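Nitrogenase molybdenum-iron protein beta chain (Clostridium pasteurianum, PDB 4WES) forms, with the alpha chain, the molybdenum-iron component of nitrogenase, which reduces dinitrogen to ammonium, and shares an [8Fe-7S] cluster with that chain. Local coordinates at residues A336-G347 / I363-D373; L264-A272 / D322-E333. All coordinates share one frame; numbering follows the deposited sequence.

Contact 1 lies in the five-stranded parallel sheet, and contact 2 joins helix 321-333 of that unit to the segment leading from a neighbouring four-stranded sheet into helix 270-284; their centres are about 14 Å apart. Helix 321-333 leads directly into strand 337-343, the inner strand of contact 1, and packs on the sheet face that carries Val341 and Thr343. The two contacts touch: Ala336 N lies 3.0 Å from Ile331 O, a probable hydrogen bond, and Pro338 packs on Ile332. The helix thus sits between sheet and 264-272. The loop after strand 337-343 comes nearer the bound [8Fe-7S] cluster, the side chain of Pro346 about 13 Å from it; contact 2 is distant from the annotated sites.

Contact 1: residues A336-G347 / I363-D373; sequences AIPKYVVTGTPG and IEGSKVKVEGD
Strands 341-343 and 367-370 run parallel, their axes 4.8 Å apart and inclined by only 4°, and alternating N-H...O=C bonds join them from Lys367 N to Lys339 O (2.9 Å) through to Thr343 N and Lys369 O. Before this pairing Ser366 turns back on segment 336-347: its OG, beside its own backbone N (chi1 -64°), donates to Pro338 O at 2.7 Å. A small hydroxyl suits this place, next to the corner that strand 337-343 turns at Tyr340. Lys339 bends at chi2 (61°) so that NZ reaches Gly365 O at 3.1 Å, from above the carbonyl plane; the same ammonium has a salt bridge to Glu384. Its CG also lies over the centre of the Tyr340 ring. Lys367 runs alongside that ring, pointing the same way, with CB at the ring edge 4.0 Å from CD1; one water joins its NZ to Tyr340 OH, which also bonds to Glu384 O. At the far end Val342 CG1 packs 3.5 Å from Gly372 C, against the glycine's bare backbone. Val370 brings both methyls, CG1 and CG2, to 3.5 Å from Gly347 O. Helix 348-360, the crossover of this beta-alpha-beta unit, covers the face of Val341, Thr343, Val368 and Val370; on the other, under helix 374-383, Tyr340 and Val342 pack beside the aliphatic stems of Lys367 and Lys369, whose charges go respectively to water with a Trp380 cation-pi contact, and to Asp376.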
loop_
_atom_site.group_PDB
_atom_site.type_symbol
_atom_site.label_atom_id
_atom_site.label_comp_id
_atom_site.label_asym_id
_atom_site.label_seq_id
_atom_site.Cartn_x
_atom_site.Cartn_y
_atom_site.Cartn_z
ATOM N N ALA B 336 17.364 -8.282 6.245
ATOM C CA ALA B 336 17.102 -8.828 4.906
ATOM C C ALA B 336 18.421 -8.826 4.096
ATOM O O ALA B 336 19.473 -8.371 4.552
ATOM C CB ALA B 336 15.993 -8.038 4.227
ATOM N N ILE B 337 18.330 -9.295 2.856
ATOM C CA ILE B 337 19.486 -9.548 2.026
ATOM C C ILE B 337 19.393 -8.774 0.719
ATOM O O ILE B 337 18.506 -9.049 -0.085
ATOM C CB ILE B 337 19.606 -11.065 1.701
ATOM C CG1 ILE B 337 19.787 -11.875 2.975
ATOM C CG2 ILE B 337 20.743 -11.335 0.730
ATOM C CD1 ILE B 337 19.546 -13.359 2.805
ATOM N N PRO B 338 20.336 -7.858 0.455
ATOM C CA PRO B 338 20.439 -7.289 -0.891
ATOM C C PRO B 338 21.040 -8.343 -1.790
ATOM O O PRO B 338 22.249 -8.608 -1.730
ATOM C CB PRO B 338 21.361 -6.064 -0.700
ATOM C CG PRO B 338 21.479 -5.857 0.787
ATOM C CD PRO B 338 21.316 -7.250 1.367
ATOM N N LYS B 339 20.180 -8.993 -2.565
ATOM C CA LYS B 339 20.542 -10.150 -3.372
ATOM C C LYS B 339 21.057 -9.726 -4.737
ATOM O O LYS B 339 22.081 -10.230 -5.195
ATOM C CB LYS B 339 19.339 -11.073 -3.474
ATOM C CG LYS B 339 19.538 -12.274 -4.359
ATOM C CD LYS B 339 20.639 -13.155 -3.868
ATOM C CE LYS B 339 20.608 -14.459 -4.653
ATOM N NZ LYS B 339 21.629 -15.363 -4.087
ATOM N N TYR B 340 20.312 -8.845 -5.391
ATOM C CA TYR B 340 20.675 -8.300 -6.718
ATOM C C TYR B 340 20.613 -6.802 -6.557
ATOM O O TYR B 340 19.592 -6.274 -6.152
ATOM C CB TYR B 340 19.722 -8.753 -7.818
ATOM C CG TYR B 340 19.595 -10.251 -7.955
ATOM C CD1 TYR B 340 20.708 -11.092 -7.917
ATOM C CD2 TYR B 340 18.358 -10.863 -8.101
ATOM C CE1 TYR B 340 20.578 -12.460 -8.006
ATOM C CE2 TYR B 340 18.228 -12.236 -8.216
ATOM C CZ TYR B 340 19.353 -13.019 -8.175
ATOM O OH TYR B 340 19.258 -14.395 -8.249
ATOM N N VAL B 341 21.706 -6.111 -6.876
ATOM C CA VAL B 341 21.843 -4.675 -6.581
ATOM C C VAL B 341 22.463 -4.016 -7.810
ATOM O O VAL B 341 23.629 -4.272 -8.117
ATOM C CB VAL B 341 22.685 -4.421 -5.329
ATOM C CG1 VAL B 341 22.526 -2.973 -4.910
ATOM C CG2 VAL B 341 22.310 -5.335 -4.177
ATOM N N VAL B 342 21.691 -3.163 -8.487
ATOM C CA VAL B 342 22.099 -2.610 -9.770
ATOM C C VAL B 342 21.866 -1.127 -9.870
ATOM O O VAL B 342 20.820 -0.621 -9.444
ATOM C CB VAL B 342 21.362 -3.344 -10.917
ATOM C CG1 VAL B 342 21.580 -2.678 -12.266
ATOM C CG2 VAL B 342 21.822 -4.786 -10.967
ATOM N N THR B 343 22.830 -0.426 -10.470
ATOM C CA THR B 343 22.593 0.926 -10.943
ATOM C C THR B 343 22.999 1.027 -12.404
ATOM O O THR B 343 23.969 0.368 -12.813
ATOM C CB THR B 343 23.354 1.976 -10.106
ATOM O OG1 THR B 343 23.010 3.291 -10.586
ATOM C CG2 THR B 343 24.832 1.835 -10.154
ATOM N N GLY B 344 22.313 1.874 -13.151
ATOM C CA GLY B 344 22.754 2.212 -14.491
ATOM C C GLY B 344 23.804 3.295 -14.551
ATOM O O GLY B 344 24.402 3.521 -15.596
ATOM N N THR B 345 24.021 3.998 -13.442
ATOM C CA THR B 345 24.964 5.118 -13.427
ATOM C C THR B 345 26.381 4.561 -13.250
ATOM O O THR B 345 26.638 3.789 -12.342
ATOM C CB THR B 345 24.618 6.070 -12.293
ATOM O OG1 THR B 345 23.340 6.681 -12.558
ATOM C CG2 THR B 345 25.624 7.177 -12.176
ATOM N N PRO B 346 27.336 4.997 -14.107
ATOM C CA PRO B 346 28.693 4.490 -13.990
ATOM C C PRO B 346 29.399 5.015 -12.747
ATOM O O PRO B 346 29.016 6.045 -12.181
ATOM C CB PRO B 346 29.363 4.998 -15.252
ATOM C CG PRO B 346 28.579 6.158 -15.676
ATOM C CD PRO B 346 27.162 5.868 -15.267
ATOM N N GLY B 347 30.427 4.281 -12.342
ATOM C CA GLY B 347 31.294 4.690 -11.240
ATOM C C GLY B 347 31.620 3.528 -10.326
ATOM O O GLY B 347 30.774 2.681 -10.062
ATOM N N ILE B 363 27.402 -11.590 4.001
ATOM C CA ILE B 363 26.481 -12.008 2.953
ATOM C C ILE B 363 27.262 -12.361 1.698
ATOM O O ILE B 363 27.897 -11.493 1.090
ATOM C CB ILE B 363 25.456 -10.912 2.626
ATOM C CG1 ILE B 363 24.560 -10.672 3.845
ATOM C CG2 ILE B 363 24.612 -11.334 1.431
ATOM C CD1 ILE B 363 23.743 -9.395 3.776
ATOM N N GLU B 364 27.164 -13.634 1.314
ATOM C CA GLU B 364 27.800 -14.174 0.115
ATOM C C GLU B 364 26.727 -14.488 -0.938
ATOM O O GLU B 364 25.566 -14.750 -0.608
ATOM C CB GLU B 364 28.563 -15.461 0.447
ATOM C CG GLU B 364 29.599 -15.345 1.559
ATOM C CD GLU B 364 30.988 -15.030 1.041
ATOM O OE1 GLU B 364 31.180 -15.023 -0.195
ATOM O OE2 GLU B 364 31.892 -14.799 1.872
ATOM N N GLY B 365 27.129 -14.469 -2.205
ATOM C CA GLY B 365 26.256 -14.921 -3.290
ATOM C C GLY B 365 25.346 -13.858 -3.888
ATOM O O GLY B 365 24.450 -14.165 -4.698
ATOM N N SER B 366 25.548 -12.593 -3.511
ATOM C CA SER B 366 24.795 -11.510 -4.148
ATOM C C SER B 366 25.479 -11.060 -5.424
ATOM O O SER B 366 26.678 -11.272 -5.610
ATOM C CB SER B 366 24.646 -10.351 -3.174
ATOM O OG SER B 366 23.866 -10.737 -2.052
ATOM N N LYS B 367 24.711 -10.452 -6.302
ATOM C CA LYS B 367 25.218 -9.912 -7.551
ATOM C C LYS B 367 25.041 -8.415 -7.511
ATOM O O LYS B 367 23.932 -7.932 -7.364
ATOM C CB LYS B 367 24.523 -10.494 -8.784
ATOM C CG LYS B 367 24.649 -12.001 -8.921
ATOM C CD LYS B 367 24.034 -12.525 -10.218
ATOM C CE LYS B 367 24.265 -14.008 -10.404
ATOM N NZ LYS B 367 23.703 -14.474 -11.709
ATOM N N VAL B 368 26.135 -7.696 -7.678
ATOM C CA VAL B 368 26.175 -6.250 -7.673
ATOM C C VAL B 368 26.705 -5.801 -9.021
ATOM O O VAL B 368 27.762 -6.309 -9.452
ATOM C CB VAL B 368 27.107 -5.773 -6.557
ATOM C CG1 VAL B 368 27.211 -4.274 -6.540
ATOM C CG2 VAL B 368 26.652 -6.296 -5.201
ATOM N N LYS B 369 26.017 -4.925 -9.727
ATOM C CA LYS B 369 26.482 -4.525 -11.029
ATOM C C LYS B 369 26.277 -3.036 -11.264
ATOM O O LYS B 369 25.183 -2.483 -11.089
ATOM C CB LYS B 369 25.795 -5.315 -12.142
ATOM C CG LYS B 369 26.375 -5.044 -13.520
ATOM C CD LYS B 369 25.787 -5.964 -14.583
ATOM C CE LYS B 369 26.293 -5.618 -15.945
ATOM N NZ LYS B 369 25.718 -6.508 -16.998
ATOM N N VAL B 370 27.351 -2.394 -11.689
ATOM C CA VAL B 370 27.351 -1.025 -12.171
ATOM C C VAL B 370 27.145 -1.064 -13.696
ATOM O O VAL B 370 27.741 -1.902 -14.396
ATOM C CB VAL B 370 28.671 -0.352 -11.805
ATOM C CG1 VAL B 370 28.855 0.983 -12.489
ATOM C CG2 VAL B 370 28.767 -0.202 -10.299
ATOM N N GLU B 371 26.325 -0.167 -14.213
ATOM C CA GLU B 371 25.945 -0.207 -15.611
ATOM C C GLU B 371 25.269 -1.539 -15.965
ATOM O O GLU B 371 25.438 -2.074 -17.055
ATOM C CB GLU B 371 27.072 0.168 -16.555
ATOM C CG GLU B 371 27.580 1.582 -16.351
ATOM C CD GLU B 371 28.628 1.940 -17.353
ATOM O OE1 GLU B 371 28.299 2.456 -18.440
ATOM O OE2 GLU B 371 29.791 1.657 -17.075
ATOM N N GLY B 372 24.461 -2.038 -15.044
ATOM C CA GLY B 372 23.525 -3.124 -15.352
ATOM C C GLY B 372 22.162 -2.521 -15.682
ATOM O O GLY B 372 21.932 -1.327 -15.519
ATOM N N ASP B 373 21.264 -3.389 -16.163
ATOM C CA ASP B 373 19.948 -2.912 -16.560
ATOM C C ASP B 373 18.841 -3.849 -16.066
ATOM O O ASP B 373 19.105 -4.851 -15.390
ATOM C CB ASP B 373 19.916 -2.632 -18.075
ATOM C CG ASP B 373 20.298 -3.830 -18.923
ATOM O OD1 ASP B 373 19.887 -4.961 -18.590
ATOM O OD2 ASP B 373 20.961 -3.617 -19.956
HETATM O O HOH W 1 21.071 -15.488 -10.387
#

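Contact 2: residues L264-A272 / D322-E333; sequences LRTPIGVSA and DEIIALSKFIIE
Phe330 lays one face of its ring against Gly269, whose CA sits 3.7 Å from the ring centroid in a CH-pi contact, 23° off the normal. Without a side chain, Gly269 lets the ring and the Glu333 carboxylate come this close, and its backbone angles also suit glycine. With CG anti to the backbone N (chi1 -173°), the ring reaches across to the N-terminal end of helix 270-284, and helix 426-448 packs against it as well. Next to it Glu333 presents its carboxylate to the first turn of that helix: OE1 accepts from Val270 N at 2.9 Å, and OE2 takes both Ser271 N and Ser271 OG, the latter at 2.7 Å. All three donors come on the syn side, somewhat out of the carboxylate plane. Ser271 OG reaches this oxygen by standing between its own backbone N and carbonyl carbon (chi1 65°). Lys329, bent at chi2 and chi4, brings NZ to OE2 from above the plane in a salt bridge, and a water ties OE1 to Ile268 O and Ala272 N. Farther along, Ile268 sets CB 3.8 Å from Ala326 CB, the small alanine letting the loop come close to the helix. Arg265 crosses Ile325 at about a right angle, with CG2 of the isoleucine over one face of the guanidinium, 3.6 Å from NE; Arg265 NH2 forms a salt bridge with Glu353. A buried carboxylate met by two backbone N-H groups, a hydroxyl and an ammonium would probably be stabilised in its ionised form, and the helix N terminus may add to this; the direct bonds of Glu333 to Val270 and Ser271 join the two helices.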
loop_
_atom_site.group_PDB
_atom_site.type_symbol
_atom_site.label_atom_id
_atom_site.label_comp_id
_atom_site.label_asym_id
_atom_site.label_seq_id
_atom_site.Cartn_x
_atom_site.Cartn_y
_atom_site.Cartn_z
ATOM N N LEU B 264 28.308 12.759 3.136
ATOM C CA LEU B 264 27.477 11.832 3.894
ATOM C C LEU B 264 26.686 10.985 2.922
ATOM O O LEU B 264 26.438 11.392 1.775
ATOM C CB LEU B 264 26.497 12.607 4.778
ATOM C CG LEU B 264 27.123 13.433 5.905
ATOM C CD1 LEU B 264 26.098 14.405 6.477
ATOM C CD2 LEU B 264 27.698 12.530 6.996
ATOM N N ARG B 265 26.291 9.800 3.353
ATOM C CA ARG B 265 25.327 9.033 2.591
ATOM C C ARG B 265 23.965 9.735 2.587
ATOM O O ARG B 265 23.588 10.428 3.545
ATOM C CB ARG B 265 25.158 7.698 3.243
ATOM C CG ARG B 265 26.227 6.759 2.885
ATOM C CD ARG B 265 25.884 5.348 3.383
ATOM N NE ARG B 265 26.943 4.544 2.908
ATOM C CZ ARG B 265 27.239 3.348 3.321
ATOM N NH1 ARG B 265 26.561 2.794 4.306
ATOM N NH2 ARG B 265 28.250 2.725 2.765
ATOM N N THR B 266 23.225 9.517 1.511
ATOM C CA THR B 266 21.814 9.875 1.556
ATOM C C THR B 266 21.210 9.278 2.819
ATOM O O THR B 266 21.405 8.087 3.053
ATOM C CB THR B 266 21.100 9.318 0.321
ATOM O OG1 THR B 266 21.754 9.784 -0.866
ATOM C CG2 THR B 266 19.662 9.717 0.304
ATOM N N PRO B 267 20.467 10.075 3.614
ATOM C CA PRO B 267 20.093 9.552 4.934
ATOM C C PRO B 267 18.844 8.673 4.847
ATOM O O PRO B 267 17.732 9.130 5.134
ATOM C CB PRO B 267 19.886 10.838 5.786
ATOM C CG PRO B 267 19.555 11.884 4.775
ATOM C CD PRO B 267 20.417 11.549 3.575
ATOM N N ILE B 268 19.049 7.420 4.439
ATOM C CA ILE B 268 18.015 6.384 4.403
ATOM C C ILE B 268 18.404 5.302 5.372
ATOM O O ILE B 268 19.510 4.751 5.283
ATOM C CB ILE B 268 17.824 5.820 2.978
ATOM C CG1 ILE B 268 17.383 6.913 2.004
ATOM C CG2 ILE B 268 16.829 4.658 3.001
ATOM C CD1 ILE B 268 17.392 6.488 0.554
ATOM N N GLY B 269 17.492 4.964 6.283
ATOM C CA GLY B 269 17.720 3.907 7.264
ATOM C C GLY B 269 18.339 4.380 8.556
ATOM O O GLY B 269 18.423 5.586 8.826
ATOM N N VAL B 270 18.807 3.415 9.350
ATOM C CA VAL B 270 19.264 3.724 10.701
ATOM C C VAL B 270 20.625 4.397 10.681
ATOM O O VAL B 270 20.763 5.556 11.095
ATOM C CB VAL B 270 19.272 2.474 11.607
ATOM C CG1 VAL B 270 19.724 2.843 13.021
ATOM C CG2 VAL B 270 17.916 1.780 11.641
ATOM N N SER B 271 21.667 3.688 10.247
ATOM C CA SER B 271 23.012 4.249 10.317
ATOM C C SER B 271 23.160 5.493 9.475
ATOM O O SER B 271 23.818 6.445 9.897
ATOM C CB SER B 271 24.077 3.219 9.983
ATOM O OG SER B 271 23.982 2.779 8.634
ATOM N N ALA B 272 22.549 5.529 8.297
ATOM C CA ALA B 272 22.737 6.702 7.440
ATOM C C ALA B 272 22.016 7.935 8.020
ATOM O O ALA B 272 22.517 9.036 7.925
ATOM C CB ALA B 272 22.297 6.415 6.024
ATOM N N ASP B 322 23.388 6.869 -5.113
ATOM C CA ASP B 322 23.375 7.347 -3.735
ATOM C C ASP B 322 22.242 6.686 -2.936
ATOM O O ASP B 322 22.436 6.210 -1.817
ATOM C CB ASP B 322 23.229 8.869 -3.666
ATOM C CG ASP B 322 24.361 9.640 -4.361
ATOM O OD1 ASP B 322 25.530 9.216 -4.235
ATOM O OD2 ASP B 322 24.033 10.669 -5.015
ATOM N N GLU B 323 21.043 6.705 -3.521
ATOM C CA GLU B 323 19.866 6.154 -2.859
ATOM C C GLU B 323 19.958 4.648 -2.672
ATOM O O GLU B 323 19.541 4.114 -1.643
ATOM C CB GLU B 323 18.578 6.512 -3.693
ATOM C CG GLU B 323 18.488 5.824 -5.071
ATOM C CD GLU B 323 17.298 6.180 -6.023
ATOM O OE1 GLU B 323 16.570 7.152 -5.605
ATOM O OE2 GLU B 323 17.051 5.385 -7.108
ATOM N N ILE B 324 20.523 3.951 -3.658
ATOM C CA ILE B 324 20.599 2.487 -3.571
ATOM C C ILE B 324 21.709 2.027 -2.611
ATOM O O ILE B 324 21.553 1.025 -1.940
ATOM C CB ILE B 324 20.718 1.849 -4.972
ATOM C CG1 ILE B 324 19.465 2.110 -5.803
ATOM C CG2 ILE B 324 21.006 0.359 -4.881
ATOM C CD1 ILE B 324 18.181 1.491 -5.241
ATOM N N ILE B 325 22.808 2.787 -2.506
ATOM C CA ILE B 325 23.775 2.468 -1.480
ATOM C C ILE B 325 23.123 2.512 -0.101
ATOM O O ILE B 325 23.269 1.608 0.702
ATOM C CB ILE B 325 24.986 3.420 -1.561
ATOM C CG1 ILE B 325 25.836 3.109 -2.809
ATOM C CG2 ILE B 325 25.850 3.346 -0.291
ATOM C CD1 ILE B 325 26.776 4.234 -3.166
ATOM N N ALA B 326 22.444 3.633 0.191
ATOM C CA ALA B 326 21.861 3.784 1.521
ATOM C C ALA B 326 20.702 2.791 1.762
ATOM O O ALA B 326 20.594 2.211 2.853
ATOM C CB ALA B 326 21.402 5.209 1.706
ATOM N N LEU B 327 19.856 2.575 0.743
ATOM C CA LEU B 327 18.761 1.616 0.904
ATOM C C LEU B 327 19.312 0.218 1.104
ATOM O O LEU B 327 18.742 -0.552 1.888
ATOM C CB LEU B 327 17.801 1.689 -0.275
ATOM C CG LEU B 327 16.633 0.713 -0.229
ATOM C CD1 LEU B 327 15.790 0.951 1.008
ATOM C CD2 LEU B 327 15.804 0.847 -1.494
ATOM N N SER B 328 20.370 -0.147 0.386
ATOM C CA SER B 328 20.958 -1.468 0.590
ATOM C C SER B 328 21.437 -1.667 2.006
ATOM O O SER B 328 21.256 -2.729 2.613
ATOM C CB SER B 328 22.108 -1.685 -0.402
ATOM O OG SER B 328 21.636 -1.772 -1.742
ATOM N N LYS B 329 22.059 -0.626 2.575
ATOM C CA LYS B 329 22.450 -0.700 3.987
ATOM C C LYS B 329 21.217 -0.908 4.867
ATOM O O LYS B 329 21.245 -1.699 5.793
ATOM C CB LYS B 329 23.224 0.588 4.377
ATOM C CG LYS B 329 23.676 0.615 5.827
ATOM C CD LYS B 329 24.692 -0.462 6.157
ATOM C CE LYS B 329 25.459 -0.136 7.473
ATOM N NZ LYS B 329 24.596 -0.493 8.585
ATOM N N PHE B 330 20.143 -0.171 4.585
ATOM C CA PHE B 330 18.926 -0.301 5.401
ATOM C C PHE B 330 18.349 -1.712 5.285
ATOM O O PHE B 330 17.891 -2.281 6.283
ATOM C CB PHE B 330 17.927 0.765 5.004
ATOM C CG PHE B 330 16.700 0.838 5.888
ATOM C CD1 PHE B 330 16.768 0.624 7.251
ATOM C CD2 PHE B 330 15.482 1.203 5.362
ATOM C CE1 PHE B 330 15.653 0.756 8.051
ATOM C CE2 PHE B 330 14.353 1.333 6.157
ATOM C CZ PHE B 330 14.442 1.115 7.517
ATOM N N ILE B 331 18.363 -2.285 4.084
ATOM C CA ILE B 331 17.908 -3.667 3.922
ATOM C C ILE B 331 18.694 -4.625 4.851
ATOM O O ILE B 331 18.109 -5.470 5.518
ATOM C CB ILE B 331 18.005 -4.069 2.430
ATOM C CG1 ILE B 331 17.003 -3.307 1.588
ATOM C CG2 ILE B 331 17.884 -5.575 2.256
ATOM C CD1 ILE B 331 15.560 -3.454 1.938
ATOM N N ILE B 332 20.020 -4.457 4.888
ATOM C CA ILE B 332 20.835 -5.222 5.799
ATOM C C ILE B 332 20.441 -4.974 7.258
ATOM O O ILE B 332 20.305 -5.907 8.070
ATOM C CB ILE B 332 22.328 -4.963 5.559
ATOM C CG1 ILE B 332 22.732 -5.469 4.159
ATOM C CG2 ILE B 332 23.182 -5.625 6.624
ATOM C CD1 ILE B 332 24.129 -5.061 3.753
ATOM N N GLU B 333 20.223 -3.698 7.613
ATOM C CA GLU B 333 19.808 -3.342 8.972
ATOM C C GLU B 333 18.491 -3.976 9.380
ATOM O O GLU B 333 18.280 -4.234 10.555
ATOM C CB GLU B 333 19.734 -1.824 9.095
ATOM C CG GLU B 333 21.084 -1.132 8.988
ATOM C CD GLU B 333 21.038 0.376 8.897
ATOM O OE1 GLU B 333 20.051 0.929 8.389
ATOM O OE2 GLU B 333 22.022 0.994 9.327
HETATM O O HOH W 2 24.350 7.464 -0.239
HETATM O O HOH W 3 21.295 3.229 6.950
#